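Local coordinates for membrane lipoprotein family protein (PDB 4PEV) that binds adenosine and probably serves as the cell-surface solute-binding lipoprotein of an ABC transporter for nucleosides, at residues I53-L58 with L114-G119; L75-A80 with V303-A308; R200-Y205 with S406-L411; V209-Q214 with G414-A419. One frame throughout, in Å; residues are numbered along the deposited sequence.

Contact 1: I53-L58 with L114-G119; sequences ISVLVL and LIVLVG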
loop_
_atom_site.group_PDB
_atom_site.type_symbol
_atom_site.label_atom_id
_atom_site.label_comp_id
_atom_site.label_asym_id
_atom_site.label_seq_id
_atom_site.Cartn_x
_atom_site.Cartn_y
_atom_site.Cartn_z
ATOM N N ILE C 53 4.484 -11.203 -27.656
ATOM C CA ILE C 53 3.902 -11.722 -26.427
ATOM C C ILE C 53 2.779 -10.820 -25.889
ATOM O O ILE C 53 2.846 -9.593 -25.925
ATOM C CB ILE C 53 5.019 -11.992 -25.389
ATOM C CG1 ILE C 53 5.621 -13.366 -25.682
ATOM C CG2 ILE C 53 4.515 -11.957 -23.944
ATOM C CD1 ILE C 53 6.938 -13.614 -24.994
ATOM N N SER C 54 1.751 -11.465 -25.363
ATOM C CA SER C 54 0.475 -10.838 -25.114
ATOM C C SER C 54 0.075 -11.022 -23.653
ATOM O O SER C 54 0.086 -12.146 -23.146
ATOM C CB SER C 54 -0.534 -11.504 -26.034
ATOM O OG SER C 54 -1.840 -11.090 -25.727
ATOM N N VAL C 55 -0.274 -9.927 -22.977
ATOM C CA VAL C 55 -0.554 -9.969 -21.546
ATOM C C VAL C 55 -1.877 -9.281 -21.268
ATOM O O VAL C 55 -2.210 -8.266 -21.888
ATOM C CB VAL C 55 0.555 -9.294 -20.713
ATOM C CG1 VAL C 55 0.238 -9.346 -19.227
ATOM C CG2 VAL C 55 1.902 -9.957 -20.941
ATOM N N LEU C 56 -2.635 -9.861 -20.340
ATOM C CA LEU C 56 -3.870 -9.274 -19.862
ATOM C C LEU C 56 -3.645 -8.881 -18.421
ATOM O O LEU C 56 -3.221 -9.705 -17.606
ATOM C CB LEU C 56 -5.023 -10.273 -19.942
ATOM C CG LEU C 56 -6.392 -9.742 -19.498
ATOM C CD1 LEU C 56 -6.905 -8.624 -20.404
ATOM C CD2 LEU C 56 -7.385 -10.882 -19.449
ATOM N N VAL C 57 -3.909 -7.615 -18.120
ATOM C CA VAL C 57 -3.868 -7.121 -16.758
ATOM C C VAL C 57 -5.292 -6.885 -16.342
ATOM O O VAL C 57 -6.029 -6.113 -16.972
ATOM C CB VAL C 57 -3.090 -5.817 -16.618
ATOM C CG1 VAL C 57 -3.134 -5.341 -15.161
ATOM C CG2 VAL C 57 -1.651 -6.010 -17.084
ATOM N N LEU C 58 -5.665 -7.553 -15.266
ATOM C CA LEU C 58 -7.042 -7.737 -14.918
ATOM C C LEU C 58 -7.186 -7.168 -13.516
ATOM O O LEU C 58 -6.718 -7.754 -12.543
ATOM C CB LEU C 58 -7.358 -9.233 -15.013
ATOM C CG LEU C 58 -8.768 -9.795 -15.227
ATOM C CD1 LEU C 58 -9.709 -8.870 -15.984
ATOM C CD2 LEU C 58 -8.679 -11.142 -15.920
ATOM N N LEU C 114 0.213 -14.597 -20.615
ATOM C CA LEU C 114 0.118 -14.407 -19.163
ATOM C C LEU C 114 -1.152 -13.609 -18.843
ATOM O O LEU C 114 -1.512 -12.653 -19.559
ATOM C CB LEU C 114 1.351 -13.653 -18.638
ATOM C CG LEU C 114 1.505 -13.414 -17.130
ATOM C CD1 LEU C 114 1.690 -14.707 -16.354
ATOM C CD2 LEU C 114 2.672 -12.479 -16.870
ATOM N N ILE C 115 -1.833 -14.019 -17.780
ATOM C CA ILE C 115 -2.921 -13.238 -17.238
ATOM C C ILE C 115 -2.448 -12.746 -15.878
ATOM O O ILE C 115 -2.093 -13.549 -15.014
ATOM C CB ILE C 115 -4.226 -14.048 -17.147
ATOM C CG1 ILE C 115 -4.692 -14.442 -18.557
ATOM C CG2 ILE C 115 -5.323 -13.240 -16.450
ATOM C CD1 ILE C 115 -5.924 -15.321 -18.574
ATOM N N VAL C 116 -2.419 -11.424 -15.716
ATOM C CA VAL C 116 -1.970 -10.798 -14.486
ATOM C C VAL C 116 -3.178 -10.348 -13.687
ATOM O O VAL C 116 -4.011 -9.595 -14.183
ATOM C CB VAL C 116 -1.066 -9.591 -14.763
ATOM C CG1 VAL C 116 -0.681 -8.904 -13.462
ATOM C CG2 VAL C 116 0.178 -10.032 -15.512
ATOM N N LEU C 117 -3.257 -10.797 -12.443
ATOM C CA LEU C 117 -4.440 -10.568 -11.628
ATOM C C LEU C 117 -4.102 -9.662 -10.453
ATOM O O LEU C 117 -3.392 -10.058 -9.525
ATOM C CB LEU C 117 -5.009 -11.911 -11.159
ATOM C CG LEU C 117 -5.423 -12.847 -12.304
ATOM C CD1 LEU C 117 -5.731 -14.227 -11.768
ATOM C CD2 LEU C 117 -6.613 -12.296 -13.074
ATOM N N VAL C 118 -4.630 -8.443 -10.505
ATOM C CA VAL C 118 -4.219 -7.374 -9.591
ATOM C C VAL C 118 -5.209 -7.212 -8.439
ATOM O O VAL C 118 -6.167 -6.436 -8.526
ATOM C CB VAL C 118 -4.047 -6.020 -10.339
ATOM C CG1 VAL C 118 -3.680 -4.889 -9.386
ATOM C CG2 VAL C 118 -2.982 -6.137 -11.413
ATOM N N GLY C 119 -4.950 -7.932 -7.355
ATOM C CA GLY C 119 -5.692 -7.741 -6.130
ATOM C C GLY C 119 -6.109 -9.046 -5.492
ATOM O O GLY C 119 -6.363 -10.042 -6.174
#
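The backbones of L56 and L58 are hydrogen-bonded to L114, V116 and V118, with I115 opposite L56 and L117 opposite L58. The strands run parallel, with axes 4.7 Å apart at closest approach and 18° between their directions. L56 N donates to L114 O, and L56 O accepts from V116 N at 2.7 Å. L58 N donates to V116 O. The ladder ends where V118 N gives a nearly straight bond to L58 O at 3.0 Å. CA-H...O contacts add to it, as from V55 CA to L114 O at 3.5 Å.

Apolar side chains meet on both faces. On one face lie the valines V55, V57, V116 and V118. V55 CG1 meets V116 CG2 at 3.8 Å, and one step along V57 CG1 meets V118 CG2 at 3.8 Å. Both pairs cross obliquely. Helix 69-84 packs here, with A77 on V57 and A73 on V118.

On the other face L58 and L117 lie side by side and point the same way. With L117 CG beside its backbone N (chi1 -60°), the chain end comes nearer strand 54-59. L117 CD2 meets L58 CD2 at 3.7 Å and touches L58 CB. L58 CD2 rests on I115 CG2 at 4.0 Å. Helix 99-108 lies on this side, with V102 against L58 and L103 against L117.

V118 touches N70, an adenosine-binding residue. The pairing is part of the central parallel sheet of an alpha/beta lobe with helices on both faces, as in periplasmic-binding-protein folds, and its C-terminal strand ends lead to the ligand pocket.

Contact 2: L75-A80 with V303-A308; sequences LGADRA and VAVYTA
R79 lies over the ring of Y306 in an off-centre cation-pi contact. R79 CZ is 4.9 Å from the ring centroid, 28° off the ring normal. Guanidinium and ring planes are only 22° apart. R79 NH1 is the atom nearest the ring, 3.9 Å from Y306 CG. The R79 chain bends at chi3, and NH2 forms a salt bridge with D302.

Apolar contacts lie beside it. A80 CB touches Y306 CD1 at 3.9 Å, and A77 CB touches V305 CG1 at 4.0 Å. An alanine at Y306 would keep CB, but would probably leave R79 NH1 without its ring face and open a gap beside A80.

Backbone atoms also meet side chains. G76 O and A80 N sit at the edge of the Y306 ring, in its plane. V305 CG1 lies on A77 N.

The backbones come close at G76, whose CA is 4.7 Å from Y306 CA. A CB on G76 would point toward the other helix, at V305 CB and the Y306 backbone N. The helix axes approach to 7.4 Å and cross at -36°. This is glycine-mediated close helix packing, with two helices on one face of the parallel sheet of an alpha/beta lobe.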
loop_
_atom_site.group_PDB
_atom_site.type_symbol
_atom_site.label_atom_id
_atom_site.label_comp_id
_atom_site.label_asym_id
_atom_site.label_seq_id
_atom_site.Cartn_x
_atom_site.Cartn_y
_atom_site.Cartn_z
ATOM N N LEU C 75 2.006 0.691 -14.227
ATOM C CA LEU C 75 3.339 1.195 -14.482
ATOM C C LEU C 75 4.286 0.059 -14.847
ATOM O O LEU C 75 5.070 0.185 -15.780
ATOM C CB LEU C 75 3.874 1.904 -13.250
ATOM C CG LEU C 75 4.903 2.967 -13.562
ATOM C CD1 LEU C 75 4.165 4.234 -13.956
ATOM C CD2 LEU C 75 5.800 3.229 -12.365
ATOM N N GLY C 76 4.216 -1.043 -14.096
ATOM C CA GLY C 76 5.037 -2.227 -14.363
ATOM C C GLY C 76 4.703 -2.853 -15.706
ATOM O O GLY C 76 5.575 -3.300 -16.440
ATOM N N ALA C 77 3.420 -2.885 -16.019
ATOM C CA ALA C 77 2.966 -3.338 -17.305
ATOM C C ALA C 77 3.377 -2.383 -18.412
ATOM O O ALA C 77 3.726 -2.834 -19.486
ATOM C CB ALA C 77 1.458 -3.498 -17.288
ATOM N N ASP C 78 3.307 -1.072 -18.166
ATOM C CA ASP C 78 3.665 -0.068 -19.181
ATOM C C ASP C 78 5.167 -0.148 -19.489
ATOM O O ASP C 78 5.582 -0.038 -20.644
ATOM C CB ASP C 78 3.280 1.361 -18.735
ATOM C CG ASP C 78 1.732 1.645 -18.798
ATOM O OD1 ASP C 78 1.023 1.050 -19.657
ATOM O OD2 ASP C 78 1.230 2.486 -17.988
ATOM N N ARG C 79 5.972 -0.359 -18.453
ATOM C CA ARG C 79 7.422 -0.531 -18.609
ATOM C C ARG C 79 7.754 -1.791 -19.434
ATOM O O ARG C 79 8.674 -1.780 -20.247
ATOM C CB ARG C 79 8.105 -0.604 -17.230
ATOM C CG ARG C 79 9.566 -0.172 -17.171
ATOM C CD ARG C 79 10.248 -0.678 -15.888
ATOM N NE ARG C 79 9.445 -0.467 -14.659
ATOM C CZ ARG C 79 9.611 -1.106 -13.481
ATOM N NH1 ARG C 79 10.564 -2.039 -13.297
ATOM N NH2 ARG C 79 8.798 -0.803 -12.468
ATOM N N ALA C 80 6.997 -2.862 -19.239
ATOM C CA ALA C 80 7.214 -4.096 -19.990
ATOM C C ALA C 80 6.809 -3.966 -21.463
ATOM O O ALA C 80 7.487 -4.482 -22.342
ATOM C CB ALA C 80 6.453 -5.226 -19.340
ATOM N N VAL C 303 7.089 -3.722 -9.891
ATOM C CA VAL C 303 8.174 -4.675 -10.051
ATOM C C VAL C 303 7.607 -6.084 -10.104
ATOM O O VAL C 303 8.052 -6.889 -10.906
ATOM C CB VAL C 303 9.240 -4.527 -8.943
ATOM C CG1 VAL C 303 10.287 -5.619 -9.034
ATOM C CG2 VAL C 303 9.899 -3.160 -9.043
ATOM N N ALA C 304 6.622 -6.391 -9.272
ATOM C CA ALA C 304 5.936 -7.690 -9.371
ATOM C C ALA C 304 5.484 -7.927 -10.804
ATOM O O ALA C 304 5.950 -8.867 -11.451
ATOM C CB ALA C 304 4.736 -7.756 -8.433
ATOM N N VAL C 305 4.612 -7.043 -11.294
ATOM C CA VAL C 305 4.020 -7.166 -12.629
ATOM C C VAL C 305 5.095 -7.263 -13.692
ATOM O O VAL C 305 5.005 -8.105 -14.585
ATOM C CB VAL C 305 3.119 -5.959 -12.978
ATOM C CG1 VAL C 305 2.731 -5.955 -14.454
ATOM C CG2 VAL C 305 1.867 -5.953 -12.123
ATOM N N TYR C 306 6.099 -6.394 -13.596
ATOM C CA TYR C 306 7.195 -6.367 -14.569
ATOM C C TYR C 306 8.055 -7.654 -14.533
ATOM O O TYR C 306 8.448 -8.174 -15.576
ATOM C CB TYR C 306 8.090 -5.132 -14.345
ATOM C CG TYR C 306 9.233 -5.076 -15.324
ATOM C CD1 TYR C 306 9.051 -4.532 -16.575
ATOM C CD2 TYR C 306 10.474 -5.625 -15.020
ATOM C CE1 TYR C 306 10.077 -4.503 -17.496
ATOM C CE2 TYR C 306 11.499 -5.608 -15.937
ATOM C CZ TYR C 306 11.290 -5.041 -17.172
ATOM O OH TYR C 306 12.283 -4.995 -18.118
ATOM N N THR C 307 8.348 -8.151 -13.334
ATOM C CA THR C 307 9.090 -9.389 -13.168
ATOM C C THR C 307 8.299 -10.568 -13.724
ATOM O O THR C 307 8.818 -11.362 -14.488
ATOM C CB THR C 307 9.434 -9.608 -11.677
ATOM O OG1 THR C 307 10.390 -8.613 -11.276
ATOM C CG2 THR C 307 10.010 -10.993 -11.428
ATOM N N ALA C 308 7.033 -10.675 -13.360
ATOM C CA ALA C 308 6.190 -11.769 -13.880
ATOM C C ALA C 308 6.076 -11.788 -15.415
ATOM O O ALA C 308 5.974 -12.854 -16.023
ATOM C CB ALA C 308 4.804 -11.706 -13.257
#

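Contact 3: R200-Y205 with S406-L411; sequences RFHIGY and SIIEEL
H202 presents one ring face to I408. The CD1 methyl stands 3.8 Å from the ring centroid and only 3° off the normal, so this CH-pi contact is well centred. With CG anti to the backbone N (chi1 -172°), the ring end comes nearer helix 401-412. H202 ND1 is hydrogen-bonded to Y404 OH and the ring stacks with W224. An alanine in place of H202 would probably leave the I408 methyl without its flat partner and the Y404 hydroxyl without its mate.

I203 comes next and wedges among three side chains. Its CG1 touches I407 CG2 at 3.9 Å and I408 CD1 at 3.9 Å. Its CD1 meets I407 CD1 at 3.9 Å. I203 and I407 cross at about a right angle. The backbone O of I203 has L411 CD1 beside it at 3.6 Å, and I203 CG2 is also near that methyl.

C-terminal helix 401-412 packs here on helix 196-214, whose F201 touches the adenosine. The segments run nearly parallel (13°), and their axes come no closer than 10.2 Å. Isoleucine and leucine branches fill the space between, all buried. The contact therefore rests on apolar packing, while the polar ring of H202 is tied to Y404 beside it.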
loop_
_atom_site.group_PDB
_atom_site.type_symbol
_atom_site.label_atom_id
_atom_site.label_comp_id
_atom_site.label_asym_id
_atom_site.label_seq_id
_atom_site.Cartn_x
_atom_site.Cartn_y
_atom_site.Cartn_z
ATOM N N ARG C 200 -2.468 -7.182 7.492
ATOM C CA ARG C 200 -1.034 -7.004 7.664
ATOM C C ARG C 200 -0.637 -5.541 7.852
ATOM O O ARG C 200 0.244 -5.241 8.667
ATOM C CB ARG C 200 -0.275 -7.617 6.490
ATOM C CG ARG C 200 -0.476 -9.116 6.399
ATOM C CD ARG C 200 0.563 -9.819 5.536
ATOM N NE ARG C 200 0.203 -9.831 4.125
ATOM C CZ ARG C 200 -0.798 -10.536 3.621
ATOM N NH1 ARG C 200 -1.558 -11.284 4.415
ATOM N NH2 ARG C 200 -1.044 -10.488 2.314
ATOM N N PHE C 201 -1.279 -4.641 7.104
ATOM C CA PHE C 201 -1.067 -3.202 7.290
ATOM C C PHE C 201 -1.444 -2.843 8.713
ATOM O O PHE C 201 -0.634 -2.286 9.441
ATOM C CB PHE C 201 -1.901 -2.340 6.311
ATOM C CG PHE C 201 -1.278 -2.174 4.942
ATOM C CD1 PHE C 201 -0.187 -1.343 4.754
ATOM C CD2 PHE C 201 -1.798 -2.837 3.829
ATOM C CE1 PHE C 201 0.376 -1.177 3.490
ATOM C CE2 PHE C 201 -1.235 -2.680 2.570
ATOM C CZ PHE C 201 -0.151 -1.847 2.398
ATOM N N HIS C 202 -2.675 -3.179 9.099
ATOM C CA HIS C 202 -3.196 -2.819 10.410
ATOM C C HIS C 202 -2.239 -3.282 11.490
ATOM O O HIS C 202 -1.732 -2.472 12.261
ATOM C CB HIS C 202 -4.581 -3.414 10.647
ATOM C CG HIS C 202 -5.240 -2.916 11.894
ATOM N ND1 HIS C 202 -6.481 -3.350 12.299
ATOM C CD2 HIS C 202 -4.833 -2.024 12.830
ATOM C CE1 HIS C 202 -6.819 -2.739 13.423
ATOM N NE2 HIS C 202 -5.833 -1.935 13.771
ATOM N N ILE C 203 -1.973 -4.577 11.533
ATOM C CA ILE C 203 -1.050 -5.131 12.518
ATOM C C ILE C 203 0.285 -4.397 12.546
ATOM O O ILE C 203 0.799 -4.111 13.609
ATOM C CB ILE C 203 -0.793 -6.629 12.248
ATOM C CG1 ILE C 203 -2.001 -7.447 12.701
ATOM C CG2 ILE C 203 0.483 -7.109 12.934
ATOM C CD1 ILE C 203 -1.965 -8.875 12.214
ATOM N N GLY C 204 0.856 -4.118 11.388
ATOM C CA GLY C 204 2.164 -3.478 11.339
ATOM C C GLY C 204 2.119 -2.036 11.802
ATOM O O GLY C 204 3.057 -1.545 12.420
ATOM N N TYR C 205 1.017 -1.362 11.503
ATOM C CA TYR C 205 0.870 0.043 11.811
ATOM C C TYR C 205 0.719 0.225 13.310
ATOM O O TYR C 205 1.375 1.076 13.890
ATOM C CB TYR C 205 -0.328 0.623 11.043
ATOM C CG TYR C 205 -0.534 2.120 11.180
ATOM C CD1 TYR C 205 0.488 3.027 10.879
ATOM C CD2 TYR C 205 -1.765 2.637 11.586
ATOM C CE1 TYR C 205 0.295 4.402 10.987
ATOM C CE2 TYR C 205 -1.968 4.012 11.693
ATOM C CZ TYR C 205 -0.935 4.885 11.392
ATOM O OH TYR C 205 -1.146 6.234 11.516
ATOM N N SER C 406 -7.368 -11.007 17.402
ATOM C CA SER C 406 -6.778 -11.133 18.733
ATOM C C SER C 406 -5.324 -10.644 18.779
ATOM O O SER C 406 -4.854 -10.242 19.833
ATOM C CB SER C 406 -6.927 -12.561 19.281
ATOM O OG SER C 406 -6.526 -13.511 18.322
ATOM N N ILE C 407 -4.615 -10.650 17.657
ATOM C CA ILE C 407 -3.332 -9.938 17.605
ATOM C C ILE C 407 -3.515 -8.439 17.919
ATOM O O ILE C 407 -2.687 -7.843 18.604
ATOM C CB ILE C 407 -2.613 -10.103 16.251
ATOM C CG1 ILE C 407 -2.136 -11.553 16.078
ATOM C CG2 ILE C 407 -1.426 -9.141 16.146
ATOM C CD1 ILE C 407 -1.512 -11.875 14.728
ATOM N N ILE C 408 -4.599 -7.843 17.435
ATOM C CA ILE C 408 -4.895 -6.451 17.731
ATOM C C ILE C 408 -5.227 -6.217 19.218
ATOM O O ILE C 408 -4.733 -5.245 19.796
ATOM C CB ILE C 408 -6.045 -5.921 16.838
ATOM C CG1 ILE C 408 -5.661 -6.029 15.355
ATOM C CG2 ILE C 408 -6.430 -4.488 17.217
ATOM C CD1 ILE C 408 -4.357 -5.355 14.993
ATOM N N GLU C 409 -6.060 -7.074 19.826
ATOM C CA GLU C 409 -6.324 -7.016 21.286
ATOM C C GLU C 409 -5.015 -6.936 22.070
ATOM O O GLU C 409 -4.876 -6.144 23.013
ATOM C CB GLU C 409 -7.083 -8.259 21.772
ATOM C CG GLU C 409 -8.604 -8.227 21.636
ATOM C CD GLU C 409 -9.258 -9.606 21.859
ATOM O OE1 GLU C 409 -8.891 -10.334 22.823
ATOM O OE2 GLU C 409 -10.150 -9.974 21.059
ATOM N N GLU C 410 -4.067 -7.772 21.651
ATOM C CA GLU C 410 -2.781 -7.922 22.312
ATOM C C GLU C 410 -1.879 -6.725 22.099
ATOM O O GLU C 410 -1.244 -6.265 23.036
ATOM C CB GLU C 410 -2.064 -9.191 21.811
ATOM C CG GLU C 410 -2.759 -10.508 22.161
ATOM C CD GLU C 410 -3.019 -10.660 23.652
ATOM O OE1 GLU C 410 -2.114 -10.343 24.464
ATOM O OE2 GLU C 410 -4.136 -11.091 24.008
ATOM N N LEU C 411 -1.806 -6.240 20.864
ATOM C CA LEU C 411 -1.064 -5.006 20.557
ATOM C C LEU C 411 -1.673 -3.780 21.236
ATOM O O LEU C 411 -0.947 -2.943 21.760
ATOM C CB LEU C 411 -0.995 -4.773 19.054
ATOM C CG LEU C 411 -0.109 -5.755 18.298
ATOM C CD1 LEU C 411 -0.063 -5.385 16.826
ATOM C CD2 LEU C 411 1.293 -5.769 18.862
#

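Contact 4: V209-Q214 with G414-A419; sequences VQYYNQ and GNLEAA
Q210 sets its CB against L416 CD2, and its CG lies 4.2 Å from the same methyl. The chain then bends at chi2 (-65°), which turns CD back from the extended course. OE1 accepts a bond from N213 ND2, one turn along the same helix, at 3.1 Å. That donor stands nearly in line with the C=O bond of Q210. NE2 lies 3.8 Å from G414 N, but its hydrogen bond goes to L411 O at the end of helix 401-412. Both ends of the Q210 amide are thus held, and its rotation is fixed.

Q214 reaches the same turn from the next turn of its helix. Its chain is extended beyond CG, and NE2 donates to G414 O at 2.7 Å. The acceptor lies in the Q214 amide plane. The C=O...N angle at G414 is 119°. Q214 OE1 is beside L416 CD1 at 3.7 Å, and the two side chains slide past each other in opposite directions.

L416 packs against Q210, Y211 and Q214 together. Its CD1 is 4.0 Å from Y211 CA and 4.2 Å from Y211 CD2. The hydroxyl of Y211 bonds to E383. L411 and Y207 also touch L416.

G414 has a positive phi of 80° and two bonds back into the last helical turn. This is a Schellman motif ending helix 401-412, and here it docks near the surface on the C-terminal turns of helix 196-214.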
loop_
_atom_site.group_PDB
_atom_site.type_symbol
_atom_site.label_atom_id
_atom_site.label_comp_id
_atom_site.label_asym_id
_atom_site.label_seq_id
_atom_site.Cartn_x
_atom_site.Cartn_y
_atom_site.Cartn_z
ATOM N N VAL C 209 3.294 1.893 16.185
ATOM C CA VAL C 209 2.895 2.967 17.103
ATOM C C VAL C 209 3.205 2.571 18.541
ATOM O O VAL C 209 3.704 3.390 19.310
ATOM C CB VAL C 209 1.385 3.311 16.985
ATOM C CG1 VAL C 209 0.916 4.167 18.161
ATOM C CG2 VAL C 209 1.089 4.004 15.659
ATOM N N GLN C 210 2.887 1.328 18.905
ATOM C CA GLN C 210 3.138 0.846 20.259
ATOM C C GLN C 210 4.623 0.745 20.514
ATOM O O GLN C 210 5.072 0.987 21.632
ATOM C CB GLN C 210 2.505 -0.518 20.489
ATOM C CG GLN C 210 0.988 -0.531 20.457
ATOM C CD GLN C 210 0.390 0.267 21.589
ATOM O OE1 GLN C 210 0.580 1.472 21.664
ATOM N NE2 GLN C 210 -0.333 -0.400 22.475
ATOM N N TYR C 211 5.378 0.390 19.476
ATOM C CA TYR C 211 6.826 0.303 19.568
ATOM C C TYR C 211 7.348 1.672 19.964
ATOM O O TYR C 211 8.062 1.811 20.951
ATOM C CB TYR C 211 7.399 -0.138 18.224
ATOM C CG TYR C 211 8.878 -0.485 18.187
ATOM C CD1 TYR C 211 9.836 0.498 17.955
ATOM C CD2 TYR C 211 9.311 -1.803 18.320
ATOM C CE1 TYR C 211 11.182 0.187 17.883
ATOM C CE2 TYR C 211 10.657 -2.125 18.247
ATOM C CZ TYR C 211 11.586 -1.123 18.027
ATOM O OH TYR C 211 12.931 -1.416 17.957
ATOM N N TYR C 212 6.952 2.684 19.204
ATOM C CA TYR C 212 7.313 4.064 19.489
ATOM C C TYR C 212 6.939 4.439 20.912
ATOM O O TYR C 212 7.787 4.851 21.672
ATOM C CB TYR C 212 6.628 5.004 18.510
ATOM C CG TYR C 212 7.022 6.431 18.709
ATOM C CD1 TYR C 212 8.187 6.928 18.161
ATOM C CD2 TYR C 212 6.239 7.282 19.469
ATOM C CE1 TYR C 212 8.555 8.244 18.348
ATOM C CE2 TYR C 212 6.599 8.604 19.666
ATOM C CZ TYR C 212 7.756 9.079 19.104
ATOM O OH TYR C 212 8.103 10.394 19.296
ATOM N N ASN C 213 5.669 4.266 21.264
ATOM C CA ASN C 213 5.181 4.506 22.628
ATOM C C ASN C 213 6.003 3.877 23.738
ATOM O O ASN C 213 6.359 4.562 24.700
ATOM C CB ASN C 213 3.750 4.016 22.761
ATOM C CG ASN C 213 2.767 4.945 22.110
ATOM O OD1 ASN C 213 3.048 6.119 21.897
ATOM N ND2 ASN C 213 1.600 4.428 21.800
ATOM N N GLN C 214 6.292 2.583 23.609
ATOM C CA GLN C 214 7.108 1.865 24.601
ATOM C C GLN C 214 8.548 2.335 24.634
ATOM O O GLN C 214 9.089 2.564 25.705
ATOM C CB GLN C 214 7.059 0.362 24.384
ATOM C CG GLN C 214 5.750 -0.235 24.871
ATOM C CD GLN C 214 5.672 -1.736 24.679
ATOM O OE1 GLN C 214 6.683 -2.397 24.397
ATOM N NE2 GLN C 214 4.464 -2.289 24.829
ATOM N N GLY C 414 -0.337 -3.547 24.566
ATOM C CA GLY C 414 1.103 -3.354 24.734
ATOM C C GLY C 414 1.924 -4.632 24.728
ATOM O O GLY C 414 3.135 -4.612 25.001
ATOM N N ASN C 415 1.277 -5.743 24.399
ATOM C CA ASN C 415 1.965 -7.012 24.233
ATOM C C ASN C 415 2.433 -7.181 22.759
ATOM O O ASN C 415 1.802 -7.884 21.964
ATOM C CB ASN C 415 1.039 -8.137 24.724
ATOM C CG ASN C 415 1.563 -9.525 24.408
ATOM O OD1 ASN C 415 2.758 -9.724 24.164
ATOM N ND2 ASN C 415 0.654 -10.498 24.394
ATOM N N LEU C 416 3.545 -6.528 22.406
ATOM C CA LEU C 416 4.040 -6.514 21.026
ATOM C C LEU C 416 4.457 -7.874 20.498
ATOM O O LEU C 416 4.391 -8.100 19.295
ATOM C CB LEU C 416 5.250 -5.601 20.861
ATOM C CG LEU C 416 5.192 -4.162 21.350
ATOM C CD1 LEU C 416 6.437 -3.415 20.876
ATOM C CD2 LEU C 416 3.919 -3.475 20.892
ATOM N N GLU C 417 4.922 -8.762 21.370
ATOM C CA GLU C 417 5.487 -10.042 20.913
ATOM C C GLU C 417 4.433 -10.966 20.264
ATOM O O GLU C 417 4.790 -11.924 19.573
ATOM C CB GLU C 417 6.227 -10.750 22.062
ATOM C CG GLU C 417 7.507 -10.037 22.516
ATOM C CD GLU C 417 8.030 -10.525 23.874
ATOM O OE1 GLU C 417 8.714 -9.738 24.572
ATOM O OE2 GLU C 417 7.760 -11.688 24.261
ATOM N N ALA C 418 3.147 -10.652 20.473
ATOM C CA ALA C 418 2.026 -11.381 19.845
ATOM C C ALA C 418 2.074 -11.354 18.323
ATOM O O ALA C 418 1.656 -12.311 17.682
ATOM C CB ALA C 418 0.686 -10.828 20.323
ATOM N N ALA C 419 2.575 -10.256 17.757
ATOM C CA ALA C 419 2.669 -10.079 16.307
ATOM C C ALA C 419 3.833 -10.837 15.648
ATOM O O ALA C 419 3.849 -10.985 14.425
ATOM C CB ALA C 419 2.773 -8.594 15.981
#

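In the fold
From the N terminus, contact 1 opens at 53-58 and contact 2 at 75-80. Contact 1 closes at 114-119 while contact 2 is still open, so the two cross. Contacts 3 and 4 open next, both on helix 196-214. Contact 2 closes at 303-308, and contacts 3 and 4 close at 406-411 and 414-419. Contact 2 crosses all the others, contacts 3 and 4 cross each other, and none nests. Contact 1 is in series with both 3 and 4. Contacts 1 and 2 touch and tie strands to helices in one lobe. Contacts 3 and 4 touch on the other side of the chain's centre and fix the C-terminal segment to helix 196-214.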